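Local structure of beta-glucosidase (Saccharopolyspora erythraea D, 5M6G) at residues Asn418-Leu422 with Trp553-Leu557; Lys430-Lys436 with Glu477-Arg482; Glu461-Ile465 with Ser564-Val569; Ala494-Glu500 with Val535-Gly541. The protein probably hydrolyses terminal, non-reducing beta-D-glucosyl residues and releases beta-D-glucose, as a two-domain enzyme of glycosyl hydrolase family 3. The contacts are given in a common frame with arbitrary orientation. Numbering follows the deposited sequence.

Overall arrangement
All four contacts lie in the C-terminal domain, around one mixed six-stranded sheet ordered 414-418, 555-560, 534-539, 493-499, 431-434, 478-480. The turn after strand 414-418 opens contact 1, which is closed some 130 residues later by 553-557 and thus encloses contacts 2 and 4. Strand 431-434 follows and pairs with 478-480 in contact 2, at one edge of the sheet; contact 4 then pairs the central strands 493-499 and 534-539. Contact 3 spans 461-465 and 564-569, so it crosses contacts 1 and 2 and encloses contact 4, whose Val497 and Val539 meet Ile465. Contacts 1 and 2 each lie 12 Å, centre to centre, from contact 4.

Contact 1: residues Asn418-Leu422 with Trp553-Leu557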
loop_
_atom_site.group_PDB
_atom_site.type_symbol
_atom_site.label_atom_id
_atom_site.label_comp_id
_atom_site.label_asym_id
_atom_site.label_seq_id
_atom_site.Cartn_x
_atom_site.Cartn_y
_atom_site.Cartn_z
ATOM N N ASN A 418 0.862 -7.449 -29.756
ATOM C CA ASN A 418 -0.392 -7.265 -30.481
ATOM C C ASN A 418 -0.136 -7.499 -31.958
ATOM O O ASN A 418 0.597 -6.728 -32.582
ATOM C CB ASN A 418 -0.946 -5.864 -30.254
ATOM C CG ASN A 418 -2.251 -5.645 -30.964
ATOM O OD1 ASN A 418 -2.979 -6.597 -31.247
ATOM N ND2 ASN A 418 -2.562 -4.389 -31.257
ATOM N N ASP A 419 -0.744 -8.538 -32.527
ATOM C CA ASP A 419 -0.602 -8.784 -33.958
ATOM C C ASP A 419 -1.673 -8.086 -34.779
ATOM O O ASP A 419 -1.691 -8.231 -36.003
ATOM C CB ASP A 419 -0.606 -10.290 -34.243
ATOM C CG ASP A 419 -1.955 -10.942 -33.988
ATOM O OD1 ASP A 419 -2.892 -10.249 -33.540
ATOM O OD2 ASP A 419 -2.077 -12.166 -34.233
ATOM N N GLY A 420 -2.559 -7.332 -34.137
ATOM C CA GLY A 420 -3.625 -6.654 -34.844
ATOM C C GLY A 420 -4.987 -6.977 -34.276
ATOM O O GLY A 420 -5.963 -6.291 -34.580
ATOM N N VAL A 421 -5.066 -8.025 -33.450
ATOM C CA VAL A 421 -6.342 -8.391 -32.849
ATOM C C VAL A 421 -6.882 -7.249 -31.995
ATOM O O VAL A 421 -8.104 -7.036 -31.929
ATOM C CB VAL A 421 -6.203 -9.708 -32.050
ATOM C CG1 VAL A 421 -5.128 -9.587 -30.963
ATOM C CG2 VAL A 421 -7.550 -10.128 -31.460
ATOM N N LEU A 422 -5.999 -6.465 -31.377
ATOM C CA LEU A 422 -6.442 -5.317 -30.583
ATOM C C LEU A 422 -6.240 -4.033 -31.384
ATOM O O LEU A 422 -5.287 -3.928 -32.157
ATOM C CB LEU A 422 -5.687 -5.248 -29.245
ATOM C CG LEU A 422 -5.951 -6.376 -28.240
ATOM C CD1 LEU A 422 -5.217 -6.118 -26.913
ATOM C CD2 LEU A 422 -7.439 -6.552 -27.994
ATOM N N TRP A 553 0.455 -16.159 -28.392
ATOM C CA TRP A 553 -0.634 -15.268 -28.017
ATOM C C TRP A 553 -0.741 -14.131 -29.024
ATOM O O TRP A 553 0.242 -13.432 -29.282
ATOM C CB TRP A 553 -0.408 -14.703 -26.608
ATOM C CG TRP A 553 -0.215 -15.761 -25.565
ATOM C CD1 TRP A 553 -0.511 -17.089 -25.678
ATOM C CD2 TRP A 553 0.321 -15.579 -24.246
ATOM N NE1 TRP A 553 -0.197 -17.745 -24.510
ATOM C CE2 TRP A 553 0.314 -16.839 -23.614
ATOM C CE3 TRP A 553 0.795 -14.470 -23.535
ATOM C CZ2 TRP A 553 0.764 -17.023 -22.305
ATOM C CZ3 TRP A 553 1.262 -14.660 -22.232
ATOM C CH2 TRP A 553 1.238 -15.924 -21.634
ATOM N N ASN A 554 -1.936 -13.937 -29.585
ATOM C CA ASN A 554 -2.097 -12.862 -30.559
ATOM C C ASN A 554 -1.923 -11.493 -29.924
ATOM O O ASN A 554 -1.451 -10.558 -30.584
ATOM C CB ASN A 554 -3.457 -12.980 -31.239
ATOM C CG ASN A 554 -3.601 -14.282 -31.976
ATOM O OD1 ASN A 554 -3.998 -15.292 -31.396
ATOM N ND2 ASN A 554 -3.231 -14.285 -33.253
ATOM N N ALA A 555 -2.306 -11.345 -28.660
ATOM C CA ALA A 555 -2.028 -10.117 -27.938
ATOM C C ALA A 555 -1.783 -10.463 -26.485
ATOM O O ALA A 555 -2.275 -11.476 -25.981
ATOM C CB ALA A 555 -3.167 -9.094 -28.044
ATOM N N LEU A 556 -0.991 -9.619 -25.828
ATOM C CA LEU A 556 -0.716 -9.727 -24.403
ATOM C C LEU A 556 -0.872 -8.343 -23.796
ATOM O O LEU A 556 -0.205 -7.398 -24.230
ATOM C CB LEU A 556 0.693 -10.269 -24.147
ATOM C CG LEU A 556 1.094 -10.164 -22.675
ATOM C CD1 LEU A 556 0.157 -11.024 -21.821
ATOM C CD2 LEU A 556 2.531 -10.572 -22.491
ATOM N N LEU A 557 -1.752 -8.228 -22.801
ATOM C CA LEU A 557 -1.993 -6.980 -22.088
ATOM C C LEU A 557 -1.764 -7.246 -20.610
ATOM O O LEU A 557 -2.359 -8.175 -20.053
ATOM C CB LEU A 557 -3.415 -6.469 -22.334
ATOM C CG LEU A 557 -3.818 -5.158 -21.636
ATOM C CD1 LEU A 557 -3.242 -3.957 -22.389
ATOM C CD2 LEU A 557 -5.333 -5.065 -21.518
#
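Two hydrogen bonds, both between Asp419 and Asn554, tie the turn 418-422 to the start of strand 555-560: Asp419 N donates to Asn554 O (2.9 Å), and Asn554 ND2 donates to Asp419 OD2 (2.6 Å). The backbones meet at a single antiparallel, non-hydrogen-bonded pair, Asn418 with Ala555, whose CA atoms are 4.2 Å apart. Within the turn, Asn418 OD1 accepts from both Gly420 N and Leu422 N (3.0 Å each), while Asp419 OD1 accepts from Val421 N (3.1 Å); two overlapping Asx turns result. Gly420 suits the bend, since at its positive phi a CB would jam against the preceding carbonyl. Apolar packing centres on the methyl of Ala555, with Val421 CG1 at 3.6 Å and Leu422 CD1 at 3.8 Å from its CB. The contact finishes the edge strand 414-418 where it meets 555-560; Val421 and Leu422 also lie on Val535 of the next strand, 534-539, and Leu422 reaches Leu573 of helix 567-573.

Contact 2: residues Lys430-Lys436 with Glu477-Arg482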
loop_
_atom_site.group_PDB
_atom_site.type_symbol
_atom_site.label_atom_id
_atom_site.label_comp_id
_atom_site.label_asym_id
_atom_site.label_seq_id
_atom_site.Cartn_x
_atom_site.Cartn_y
_atom_site.Cartn_z
ATOM N N LYS A 430 -19.742 -12.443 -31.932
ATOM C CA LYS A 430 -19.617 -13.114 -30.640
ATOM C C LYS A 430 -18.191 -13.023 -30.107
ATOM O O LYS A 430 -17.224 -13.228 -30.844
ATOM C CB LYS A 430 -19.978 -14.593 -30.772
ATOM C CG LYS A 430 -21.386 -14.907 -31.154
ATOM C CD LYS A 430 -21.417 -16.247 -31.860
ATOM C CE LYS A 430 -20.907 -17.349 -30.960
ATOM N NZ LYS A 430 -21.309 -18.680 -31.500
ATOM N N LEU A 431 -18.065 -12.760 -28.808
ATOM C CA LEU A 431 -16.783 -12.773 -28.118
ATOM C C LEU A 431 -16.779 -13.884 -27.082
ATOM O O LEU A 431 -17.820 -14.225 -26.511
ATOM C CB LEU A 431 -16.492 -11.430 -27.432
ATOM C CG LEU A 431 -16.157 -10.286 -28.381
ATOM C CD1 LEU A 431 -16.118 -8.974 -27.620
ATOM C CD2 LEU A 431 -14.814 -10.545 -29.063
ATOM N N PHE A 432 -15.610 -14.468 -26.853
ATOM C CA PHE A 432 -15.451 -15.433 -25.776
ATOM C C PHE A 432 -14.524 -14.873 -24.705
ATOM O O PHE A 432 -13.482 -14.286 -25.016
ATOM C CB PHE A 432 -14.899 -16.775 -26.271
ATOM C CG PHE A 432 -15.233 -17.917 -25.354
ATOM C CD1 PHE A 432 -14.469 -18.168 -24.214
ATOM C CD2 PHE A 432 -16.354 -18.704 -25.593
ATOM C CE1 PHE A 432 -14.798 -19.207 -23.357
ATOM C CE2 PHE A 432 -16.683 -19.744 -24.742
ATOM C CZ PHE A 432 -15.907 -19.994 -23.619
ATOM N N VAL A 433 -14.906 -15.057 -23.444
ATOM C CA VAL A 433 -14.081 -14.646 -22.315
ATOM C C VAL A 433 -13.879 -15.845 -21.400
ATOM O O VAL A 433 -14.816 -16.609 -21.141
ATOM C CB VAL A 433 -14.696 -13.451 -21.556
ATOM C CG1 VAL A 433 -13.787 -13.019 -20.377
ATOM C CG2 VAL A 433 -14.907 -12.288 -22.519
ATOM N N ALA A 434 -12.642 -16.014 -20.923
ATOM C CA ALA A 434 -12.281 -17.095 -20.022
ATOM C C ALA A 434 -11.228 -16.586 -19.050
ATOM O O ALA A 434 -10.721 -15.471 -19.181
ATOM C CB ALA A 434 -11.747 -18.313 -20.784
ATOM N N GLY A 435 -10.897 -17.422 -18.083
ATOM C CA GLY A 435 -9.836 -17.109 -17.132
ATOM C C GLY A 435 -10.364 -16.916 -15.718
ATOM O O GLY A 435 -11.441 -16.344 -15.505
ATOM N N LYS A 436 -9.585 -17.378 -14.730
ATOM C CA LYS A 436 -10.013 -17.244 -13.335
ATOM C C LYS A 436 -9.997 -15.802 -12.844
ATOM O O LYS A 436 -10.554 -15.520 -11.778
ATOM C CB LYS A 436 -9.140 -18.113 -12.425
ATOM C CG LYS A 436 -7.710 -17.616 -12.242
ATOM C CD LYS A 436 -7.004 -18.380 -11.108
ATOM C CE LYS A 436 -5.547 -17.953 -10.945
ATOM N NZ LYS A 436 -4.628 -18.435 -12.031
ATOM N N GLU A 477 -22.898 -10.540 -28.406
ATOM C CA GLU A 477 -22.989 -11.679 -27.505
ATOM C C GLU A 477 -21.616 -11.947 -26.904
ATOM O O GLU A 477 -20.603 -11.947 -27.617
ATOM C CB GLU A 477 -23.482 -12.906 -28.263
ATOM C CG GLU A 477 -23.446 -14.199 -27.485
ATOM C CD GLU A 477 -23.977 -15.368 -28.300
ATOM O OE1 GLU A 477 -24.316 -15.159 -29.483
ATOM O OE2 GLU A 477 -24.064 -16.491 -27.760
ATOM N N VAL A 478 -21.570 -12.161 -25.592
ATOM C CA VAL A 478 -20.309 -12.400 -24.889
ATOM C C VAL A 478 -20.497 -13.661 -24.065
ATOM O O VAL A 478 -21.275 -13.665 -23.099
ATOM C CB VAL A 478 -19.896 -11.218 -23.994
ATOM C CG1 VAL A 478 -18.576 -11.530 -23.275
ATOM C CG2 VAL A 478 -19.780 -9.944 -24.814
ATOM N N THR A 479 -19.803 -14.724 -24.445
ATOM C CA THR A 479 -19.861 -16.003 -23.755
ATOM C C THR A 479 -18.704 -16.075 -22.771
ATOM O O THR A 479 -17.559 -15.795 -23.138
ATOM C CB THR A 479 -19.762 -17.169 -24.744
ATOM O OG1 THR A 479 -20.728 -17.013 -25.795
ATOM C CG2 THR A 479 -19.978 -18.495 -24.035
ATOM N N TYR A 480 -18.994 -16.459 -21.532
ATOM C CA TYR A 480 -17.963 -16.577 -20.510
ATOM C C TYR A 480 -17.952 -17.987 -19.945
ATOM O O TYR A 480 -19.002 -18.516 -19.570
ATOM C CB TYR A 480 -18.168 -15.576 -19.369
ATOM C CG TYR A 480 -17.325 -15.922 -18.161
ATOM C CD1 TYR A 480 -15.946 -15.745 -18.182
ATOM C CD2 TYR A 480 -17.904 -16.444 -17.011
ATOM C CE1 TYR A 480 -15.162 -16.072 -17.084
ATOM C CE2 TYR A 480 -17.137 -16.765 -15.906
ATOM C CZ TYR A 480 -15.770 -16.578 -15.947
ATOM O OH TYR A 480 -15.004 -16.909 -14.855
ATOM N N ASP A 481 -16.767 -18.588 -19.890
ATOM C CA ASP A 481 -16.557 -19.817 -19.137
ATOM C C ASP A 481 -15.177 -19.771 -18.505
ATOM O O ASP A 481 -14.182 -19.546 -19.205
ATOM C CB ASP A 481 -16.674 -21.062 -20.022
ATOM C CG ASP A 481 -16.614 -22.350 -19.217
ATOM O OD1 ASP A 481 -15.503 -22.844 -18.938
ATOM O OD2 ASP A 481 -17.688 -22.867 -18.851
ATOM N N ARG A 482 -15.116 -20.013 -17.194
ATOM C CA ARG A 482 -13.851 -19.856 -16.481
ATOM C C ARG A 482 -12.726 -20.627 -17.150
ATOM O O ARG A 482 -11.598 -20.131 -17.248
ATOM C CB ARG A 482 -13.987 -20.307 -15.030
ATOM C CG ARG A 482 -12.641 -20.292 -14.286
ATOM C CD ARG A 482 -12.831 -20.468 -12.797
ATOM N NE ARG A 482 -11.566 -20.727 -12.113
ATOM C CZ ARG A 482 -11.470 -20.873 -10.795
ATOM N NH1 ARG A 482 -12.563 -20.786 -10.048
ATOM N NH2 ARG A 482 -10.296 -21.104 -10.228
HETATM O O HOH W 1 -13.356 -15.397 -13.249
#
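Five backbone hydrogen bonds join 430-436 to 477-482. Leu431 N donates to Glu477 O (2.9 Å), Thr479 N to Leu431 O (2.9 Å), Val433 N to Thr479 O (2.8 Å) and Asp481 N to Val433 O (3.0 Å), the alternation expected of parallel strands. The last, Gly435 N to Arg482 O (2.9 Å), skips a residue of the second segment, so that Ala434 CA lies nearest Arg482 CA (4.8 Å). Gly435 takes a positive phi at which a CB would hit the preceding carbonyl. One water bridges the ends, 2.8 Å from Tyr480 OH and donating to Gly435 O (3.1 Å) and, weakly, to Lys436 O (3.2 Å). On one face of the sheet, Val433 CG2 meets Val478 CG1 at 3.8 Å and Val433 CG1 meets Tyr480 CD1 at 4.1 Å, beneath Leu466 of helix 465-472. On the other, the Phe432 ring reaches across: CE2 is 3.6 Å from Thr479 CG2 and CZ 3.8 Å from Asp481 CB, with Tyr491 edge-to-face to the ring and Leu527 of helix 518-528 beyond. The short strand axes approach to 4.7 Å at -25°. Strand 478-480 thus forms an edge of the sheet, joined to 431-434 by a right-handed beta-alpha-beta crossover through helix 465-472, as in the alpha/beta sandwich of family 3 C-terminal domains.

Contact 3: residues Glu461-Ile465 with Ser564-Val569. With MG (magnesium ion), chain G.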
loop_
_atom_site.group_PDB
_atom_site.type_symbol
_atom_site.label_atom_id
_atom_site.label_comp_id
_atom_site.label_asym_id
_atom_site.label_seq_id
_atom_site.Cartn_x
_atom_site.Cartn_y
_atom_site.Cartn_z
ATOM N N GLU A 461 -17.797 -3.501 -3.618
ATOM C CA GLU A 461 -18.528 -2.948 -4.751
ATOM C C GLU A 461 -17.571 -2.577 -5.873
ATOM O O GLU A 461 -16.529 -1.951 -5.646
ATOM C CB GLU A 461 -19.357 -1.741 -4.319
ATOM C CG GLU A 461 -20.403 -2.102 -3.275
ATOM C CD GLU A 461 -21.178 -0.903 -2.745
ATOM O OE1 GLU A 461 -20.634 0.221 -2.756
ATOM O OE2 GLU A 461 -22.334 -1.090 -2.301
ATOM N N GLY A 462 -17.917 -2.987 -7.086
ATOM C CA GLY A 462 -17.093 -2.678 -8.229
ATOM C C GLY A 462 -17.630 -3.381 -9.459
ATOM O O GLY A 462 -18.748 -3.905 -9.466
ATOM N N THR A 463 -16.823 -3.344 -10.501
ATOM C CA THR A 463 -17.167 -3.908 -11.799
ATOM C C THR A 463 -16.055 -4.856 -12.223
ATOM O O THR A 463 -14.885 -4.463 -12.225
ATOM C CB THR A 463 -17.334 -2.798 -12.844
ATOM O OG1 THR A 463 -18.385 -1.903 -12.438
ATOM C CG2 THR A 463 -17.629 -3.398 -14.222
ATOM N N THR A 464 -16.415 -6.092 -12.581
ATOM C CA THR A 464 -15.396 -7.045 -13.006
ATOM C C THR A 464 -14.956 -6.761 -14.439
ATOM O O THR A 464 -15.576 -5.991 -15.179
ATOM C CB THR A 464 -15.887 -8.496 -12.880
ATOM O OG1 THR A 464 -16.858 -8.798 -13.901
ATOM C CG2 THR A 464 -16.505 -8.739 -11.509
ATOM N N ILE A 465 -13.842 -7.379 -14.823
ATOM C CA ILE A 465 -13.322 -7.194 -16.171
ATOM C C ILE A 465 -14.314 -7.732 -17.199
ATOM O O ILE A 465 -14.547 -7.110 -18.243
ATOM C CB ILE A 465 -11.934 -7.858 -16.290
ATOM C CG1 ILE A 465 -10.937 -7.121 -15.375
ATOM C CG2 ILE A 465 -11.472 -7.881 -17.735
ATOM C CD1 ILE A 465 -9.570 -7.783 -15.228
ATOM N N SER A 564 -11.243 -1.892 -8.052
ATOM C CA SER A 564 -12.682 -2.091 -8.185
ATOM C C SER A 564 -13.225 -1.737 -9.565
ATOM O O SER A 564 -14.294 -2.230 -9.928
ATOM C CB SER A 564 -13.425 -1.286 -7.111
ATOM O OG SER A 564 -13.020 0.063 -7.124
ATOM N N GLU A 565 -12.523 -0.926 -10.357
ATOM C CA GLU A 565 -13.097 -0.435 -11.612
ATOM C C GLU A 565 -12.556 -1.233 -12.802
ATOM O O GLU A 565 -11.786 -0.744 -13.631
ATOM C CB GLU A 565 -12.840 1.062 -11.756
ATOM C CG GLU A 565 -13.315 1.868 -10.543
ATOM C CD GLU A 565 -14.703 1.446 -10.060
ATOM O OE1 GLU A 565 -15.635 1.356 -10.888
ATOM O OE2 GLU A 565 -14.866 1.197 -8.849
ATOM N N GLY A 566 -13.016 -2.484 -12.898
ATOM C CA GLY A 566 -12.534 -3.370 -13.952
ATOM C C GLY A 566 -12.840 -2.890 -15.357
ATOM O O GLY A 566 -12.169 -3.317 -16.312
ATOM N N GLN A 567 -13.832 -2.004 -15.509
ATOM C CA GLN A 567 -14.202 -1.528 -16.838
ATOM C C GLN A 567 -13.067 -0.759 -17.522
ATOM O O GLN A 567 -13.061 -0.648 -18.756
ATOM C CB GLN A 567 -15.474 -0.674 -16.740
ATOM C CG GLN A 567 -15.309 0.636 -15.994
ATOM C CD GLN A 567 -15.511 0.565 -14.464
ATOM O OE1 GLN A 567 -15.360 -0.488 -13.833
ATOM N NE2 GLN A 567 -15.859 1.711 -13.870
ATOM N N GLY A 568 -12.087 -0.252 -16.764
ATOM C CA GLY A 568 -10.945 0.390 -17.403
ATOM C C GLY A 568 -10.109 -0.556 -18.247
ATOM O O GLY A 568 -9.419 -0.112 -19.174
ATOM N N VAL A 569 -10.164 -1.856 -17.957
ATOM C CA VAL A 569 -9.481 -2.835 -18.793
ATOM C C VAL A 569 -10.140 -2.910 -20.162
ATOM O O VAL A 569 -9.461 -2.890 -21.196
ATOM C CB VAL A 569 -9.461 -4.210 -18.104
ATOM C CG1 VAL A 569 -8.763 -5.224 -19.000
ATOM C CG2 VAL A 569 -8.750 -4.102 -16.750
HETATM MG MG MG G . -20.010 -5.442 -8.617
HETATM O O HOH W 2 -20.760 -3.896 -7.202
HETATM O O HOH W 3 -17.750 -0.131 -10.503
HETATM O O HOH W 4 -13.325 -4.547 -18.429
HETATM O O HOH W 5 -21.268 -6.996 -7.831
HETATM O O HOH W 6 -18.686 -6.127 -6.826
HETATM O O HOH W 7 -21.368 -4.770 -10.057
HETATM O O HOH W 8 -19.170 -6.854 -9.813
#
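Thr463 and Ile465 lose the most surface here, with Ser564 next. The backbone of Thr463 is held from both its polar atoms: its N donates to Ser564 O (2.8 Å), and its O accepts from Gly566 N (2.8 Å), a single bridge between two loops. Its side chain points toward the other segment, where CB lies 3.2 Å from Gln567 OE1 and a water joins OG1 (2.7 Å) to Glu565 OE1 (2.6 Å). Gln567 NE2 also donates to Glu565 OE1 (3.0 Å), and Glu565 OE2 forms a salt bridge with Arg402 of helix 399-412. Ser564 packs its CB 3.5 Å from Glu461 O. Close approach demands glycine twice: a CB on Gly462 would clash with Ser564 O, and one on Gly566 with Thr463 O. Ile465 brings the apolar part, CG1 lying 4.0 Å from Val569 CG2, while a water donates to both Ile465 O (2.8 Å) and Gly566 O (2.7 Å). Thr464 is the N-cap of helix 465-472, so the contact sets the start of this helix against that of helix 567-573. Alongside, Gly462 O binds a magnesium ion at 2.2 Å; five waters complete an octahedral shell, one of them accepting from Gly462 N (3.0 Å), a largely hydrated metal site with Gly462 O as its one protein ligand in these segments.

Contact 4: residues Ala494-Glu500 with Val535-Gly541; sequences AIAVVGE and VVVTVSG
Both segments run as extended parallel strands, 494-499 and 535-539, their axes 4.5 Å apart at closest and crossing at -30°. Ile495 pairs with Val535, Ala496 with Val536, Val497 with Val537, Val498 with Thr538 and Gly499 with Val539, at CA-CA distances of 4.6 to 5.2 Å. Hydrogen bonds alternate: Val535 N to Ala494 O, Ala496 N to Val535 O, Val537 N to Ala496 O and Val539 N to Val498 O, all 2.8 Å; Val498 N to Val537 O and Glu500 N to Val539 O, both 2.9 Å. Gly499 (phi 124°, psi -146°) leaves no room for a CB, which would clash with Val539 O. Glu500, chi1 m and chi2 t, extends its carboxylate onward and across to the other segment, so that OE1 accepts from Gly541 N (2.7 Å); Tyr503 also bonds OE1, and Arg542 forms a salt bridge with OE2. On one face, Ile495 CG2 meets Val537 CG2 (3.9 Å) and Val497 CG1 meets Val539 CG2 (3.6 Å); on the other, Val498 CG2 meets Val536 CG1 (4.0 Å). This is the strand pair of a beta-alpha-beta unit: its helix, 518-528, packs on Ala496, helix 465-472 lies against Val497 and Val539, and strands 431-434 and 555-560 flank the pair.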
loop_
_atom_site.group_PDB
_atom_site.type_symbol
_atom_site.label_atom_id
_atom_site.label_comp_id
_atom_site.label_asym_id
_atom_site.label_seq_id
_atom_site.Cartn_x
_atom_site.Cartn_y
_atom_site.Cartn_z
ATOM N N ALA A 494 -11.081 -14.416 -28.539
ATOM C CA ALA A 494 -11.181 -14.991 -27.205
ATOM C C ALA A 494 -10.224 -14.253 -26.281
ATOM O O ALA A 494 -9.064 -14.027 -26.641
ATOM C CB ALA A 494 -10.867 -16.493 -27.209
ATOM N N ILE A 495 -10.710 -13.897 -25.092
ATOM C CA ILE A 495 -9.950 -13.132 -24.106
ATOM C C ILE A 495 -9.754 -14.013 -22.882
ATOM O O ILE A 495 -10.730 -14.463 -22.273
ATOM C CB ILE A 495 -10.665 -11.823 -23.723
ATOM C CG1 ILE A 495 -10.947 -10.994 -24.974
ATOM C CG2 ILE A 495 -9.830 -11.020 -22.704
ATOM C CD1 ILE A 495 -12.035 -9.963 -24.768
ATOM N N ALA A 496 -8.498 -14.242 -22.507
ATOM C CA ALA A 496 -8.160 -15.086 -21.368
ATOM C C ALA A 496 -7.549 -14.198 -20.291
ATOM O O ALA A 496 -6.420 -13.725 -20.439
ATOM C CB ALA A 496 -7.196 -16.200 -21.776
ATOM N N VAL A 497 -8.289 -13.975 -19.211
ATOM C CA VAL A 497 -7.830 -13.130 -18.115
ATOM C C VAL A 497 -7.292 -14.070 -17.047
ATOM O O VAL A 497 -8.059 -14.690 -16.309
ATOM C CB VAL A 497 -8.946 -12.227 -17.584
ATOM C CG1 VAL A 497 -8.358 -11.158 -16.665
ATOM C CG2 VAL A 497 -9.685 -11.579 -18.742
ATOM N N VAL A 498 -5.963 -14.163 -16.961
ATOM C CA VAL A 498 -5.285 -15.145 -16.125
ATOM C C VAL A 498 -4.432 -14.424 -15.080
ATOM O O VAL A 498 -4.522 -13.200 -14.930
ATOM C CB VAL A 498 -4.428 -16.085 -16.999
ATOM C CG1 VAL A 498 -5.306 -16.841 -18.026
ATOM C CG2 VAL A 498 -3.352 -15.296 -17.718
ATOM N N GLY A 499 -3.610 -15.170 -14.334
ATOM C CA GLY A 499 -2.625 -14.573 -13.447
ATOM C C GLY A 499 -2.776 -15.051 -12.007
ATOM O O GLY A 499 -3.141 -16.203 -11.746
ATOM N N GLU A 500 -2.481 -14.151 -11.069
ATOM C CA GLU A 500 -2.384 -14.535 -9.670
ATOM C C GLU A 500 -3.702 -14.322 -8.936
ATOM O O GLU A 500 -4.556 -13.545 -9.361
ATOM C CB GLU A 500 -1.288 -13.727 -8.975
ATOM C CG GLU A 500 0.043 -13.728 -9.702
ATOM C CD GLU A 500 1.123 -13.019 -8.898
ATOM O OE1 GLU A 500 1.105 -11.771 -8.825
ATOM O OE2 GLU A 500 1.973 -13.729 -8.319
ATOM N N VAL A 535 -6.428 -13.104 -26.987
ATOM C CA VAL A 535 -5.902 -11.984 -26.218
ATOM C C VAL A 535 -5.682 -12.482 -24.801
ATOM O O VAL A 535 -6.632 -12.911 -24.135
ATOM C CB VAL A 535 -6.885 -10.800 -26.220
ATOM C CG1 VAL A 535 -6.369 -9.653 -25.336
ATOM C CG2 VAL A 535 -7.163 -10.322 -27.647
ATOM N N VAL A 536 -4.450 -12.421 -24.321
ATOM C CA VAL A 536 -4.156 -12.826 -22.955
ATOM C C VAL A 536 -3.995 -11.576 -22.101
ATOM O O VAL A 536 -3.310 -10.619 -22.487
ATOM C CB VAL A 536 -2.915 -13.735 -22.894
ATOM C CG1 VAL A 536 -2.520 -13.992 -21.450
ATOM C CG2 VAL A 536 -3.216 -15.063 -23.624
ATOM N N VAL A 537 -4.647 -11.575 -20.949
ATOM C CA VAL A 537 -4.621 -10.452 -20.026
ATOM C C VAL A 537 -4.099 -10.974 -18.699
ATOM O O VAL A 537 -4.699 -11.877 -18.108
ATOM C CB VAL A 537 -6.016 -9.827 -19.865
ATOM C CG1 VAL A 537 -5.946 -8.621 -18.932
ATOM C CG2 VAL A 537 -6.573 -9.439 -21.226
ATOM N N THR A 538 -2.964 -10.441 -18.241
ATOM C CA THR A 538 -2.402 -10.879 -16.970
ATOM C C THR A 538 -2.916 -9.959 -15.868
ATOM O O THR A 538 -2.716 -8.740 -15.919
ATOM C CB THR A 538 -0.866 -10.911 -16.979
ATOM O OG1 THR A 538 -0.333 -9.624 -17.326
ATOM C CG2 THR A 538 -0.347 -11.979 -17.953
ATOM N N VAL A 539 -3.618 -10.540 -14.908
ATOM C CA VAL A 539 -3.954 -9.871 -13.656
ATOM C C VAL A 539 -2.982 -10.426 -12.628
ATOM O O VAL A 539 -3.096 -11.588 -12.222
ATOM C CB VAL A 539 -5.416 -10.109 -13.256
ATOM C CG1 VAL A 539 -5.690 -9.600 -11.817
ATOM C CG2 VAL A 539 -6.334 -9.410 -14.224
ATOM N N SER A 540 -2.007 -9.613 -12.226
ATOM C CA SER A 540 -0.914 -10.115 -11.406
ATOM C C SER A 540 -0.265 -8.956 -10.676
ATOM O O SER A 540 -0.392 -7.801 -11.080
ATOM C CB SER A 540 0.135 -10.832 -12.261
ATOM O OG SER A 540 0.774 -9.916 -13.139
ATOM N N GLY A 541 0.474 -9.282 -9.622
ATOM C CA GLY A 541 1.211 -8.261 -8.903
ATOM C C GLY A 541 2.621 -7.999 -9.391
ATOM O O GLY A 541 3.351 -7.218 -8.772
#